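Local coordinates for haloperoxidase (Corallina officinalis, PDB 1QHB), which catalyses the halogenation of organic substrates with bromide and hydrogen peroxide, using a vanadate cofactor in a homododecameric enzyme stabilised by calcium, at residues Arg403-Pro407 against Glu408-Gly412. Numbering follows the deposited sequence.
With PO4 (phosphate ion), chain G.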
loop_
_atom_site.group_PDB
_atom_site.type_symbol
_atom_site.label_atom_id
_atom_site.label_comp_id
_atom_site.label_asym_id
_atom_site.label_seq_id
_atom_site.Cartn_x
_atom_site.Cartn_y
_atom_site.Cartn_z
ATOM N N ARG A 403 39.130 -9.269 14.289
ATOM C CA ARG A 403 40.497 -9.118 13.865
ATOM C C ARG A 403 41.487 -9.737 14.872
ATOM O O ARG A 403 42.455 -9.077 15.213
ATOM C CB ARG A 403 40.796 -7.617 13.631
ATOM C CG ARG A 403 40.098 -7.112 12.335
ATOM C CD ARG A 403 40.205 -5.618 12.185
ATOM N NE ARG A 403 39.609 -4.764 13.253
ATOM C CZ ARG A 403 38.398 -4.236 13.209
ATOM N NH1 ARG A 403 37.553 -4.459 12.210
ATOM N NH2 ARG A 403 37.926 -3.410 14.138
ATOM N N ARG A 404 41.313 -11.002 15.247
ATOM C CA ARG A 404 42.206 -11.712 16.149
ATOM C C ARG A 404 43.522 -12.114 15.483
ATOM O O ARG A 404 43.541 -12.561 14.308
ATOM C CB ARG A 404 41.541 -12.927 16.769
ATOM C CG ARG A 404 42.420 -13.627 17.828
ATOM C CD ARG A 404 41.769 -14.917 18.292
ATOM N NE ARG A 404 42.409 -15.422 19.524
ATOM C CZ ARG A 404 41.997 -16.531 20.124
ATOM N NH1 ARG A 404 40.954 -17.269 19.694
ATOM N NH2 ARG A 404 42.610 -16.947 21.211
ATOM N N LEU A 405 44.624 -11.907 16.231
ATOM C CA LEU A 405 45.926 -12.237 15.671
ATOM C C LEU A 405 46.051 -13.765 15.553
ATOM O O LEU A 405 45.566 -14.521 16.402
ATOM C CB LEU A 405 47.120 -11.673 16.453
ATOM C CG LEU A 405 47.608 -12.428 17.689
ATOM C CD1 LEU A 405 48.727 -11.576 18.276
ATOM C CD2 LEU A 405 46.482 -12.643 18.702
ATOM N N ARG A 406 46.760 -14.167 14.514
ATOM C CA ARG A 406 46.951 -15.619 14.334
ATOM C C ARG A 406 47.949 -16.103 15.380
ATOM O O ARG A 406 48.728 -15.332 15.939
ATOM C CB ARG A 406 47.437 -15.878 12.908
ATOM C CG ARG A 406 46.371 -15.622 11.827
ATOM C CD ARG A 406 45.556 -16.909 11.606
ATOM N NE ARG A 406 44.667 -16.711 10.449
ATOM C CZ ARG A 406 44.068 -17.674 9.792
ATOM N NH1 ARG A 406 44.221 -18.951 10.122
ATOM N NH2 ARG A 406 43.292 -17.405 8.760
ATOM N N PRO A 407 47.941 -17.396 15.685
ATOM C CA PRO A 407 48.858 -18.026 16.640
ATOM C C PRO A 407 50.318 -17.744 16.401
ATOM O O PRO A 407 51.100 -17.538 17.335
ATOM C CB PRO A 407 48.559 -19.529 16.502
ATOM C CG PRO A 407 47.136 -19.556 16.021
ATOM C CD PRO A 407 46.988 -18.381 15.082
ATOM N N GLU A 408 50.789 -17.648 15.149
ATOM C CA GLU A 408 52.173 -17.323 14.889
ATOM C C GLU A 408 52.551 -15.950 15.412
ATOM O O GLU A 408 53.677 -15.806 15.969
ATOM C CB GLU A 408 52.464 -17.380 13.386
ATOM C CG GLU A 408 51.811 -16.252 12.585
ATOM C CD GLU A 408 51.639 -16.688 11.155
ATOM O OE1 GLU A 408 51.248 -17.873 10.880
ATOM O OE2 GLU A 408 51.883 -15.845 10.290
ATOM N N ALA A 409 51.659 -14.967 15.362
ATOM C CA ALA A 409 51.959 -13.621 15.887
ATOM C C ALA A 409 52.096 -13.674 17.393
ATOM O O ALA A 409 52.923 -13.006 18.011
ATOM C CB ALA A 409 50.812 -12.694 15.497
ATOM N N THR A 410 51.255 -14.491 18.040
ATOM C CA THR A 410 51.332 -14.656 19.484
ATOM C C THR A 410 52.668 -15.281 19.877
ATOM O O THR A 410 53.225 -14.904 20.922
ATOM C CB THR A 410 50.184 -15.519 20.023
ATOM O OG1 THR A 410 48.940 -14.906 19.652
ATOM C CG2 THR A 410 50.213 -15.508 21.571
ATOM N N GLY A 411 53.148 -16.240 19.062
ATOM C CA GLY A 411 54.447 -16.875 19.356
ATOM C C GLY A 411 55.534 -15.797 19.178
ATOM O O GLY A 411 56.477 -15.713 19.933
ATOM N N GLY A 412 55.374 -14.897 18.199
ATOM C CA GLY A 412 56.289 -13.780 17.984
ATOM C C GLY A 412 56.378 -12.926 19.260
ATOM O O GLY A 412 57.458 -12.426 19.629
HETATM P P PO4 G . 41.310 -20.685 7.745
HETATM O O1 PO4 G . 42.693 -20.423 8.226
HETATM O O2 PO4 G . 40.832 -22.040 8.143
HETATM O O3 PO4 G . 41.275 -20.543 6.280
HETATM O O4 PO4 G . 40.433 -19.646 8.404
#
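The guanidinium of Arg406 presents its edge to the phosphate, whose O1 lies in the plane of the group and is gripped twice, by NH1 at 2.8 Å and, less straight, by NH2 at 3.1 Å. This is the vanadate pocket of the haloperoxidase, with phosphate, probably from the crystallisation liquor, in the cofactor's place; Lys398, Arg545, Ser483, Gly484, His485 and His551 also bind it. Bonds from NE to the carbonyl of His478 and from NH1 to that of Val550 help fix the rotation of the guanidinium.

The same residue is the N-cap of helix 407-422, and so illustrates how one position can serve both a helix start and an anion site. Its carbonyl O receives weak bonds from the N-H groups of Ala409 and Thr410, while the side chain, bent at chi2 (-88°), carries the guanidinium to the phosphate. Just before the cap, Leu405 lies over the first turn, CD1 against Ala409 CB at 3.6 Å, its side chain crossing that of Thr410 at about a right angle. Thr410 OG1 is hydrogen-bonded to Tyr552 OH, yet also packs against Leu405 CG at 3.4 Å. Regular helical bonding follows, with Gly411 N donating to Pro407 O at 3.0 Å.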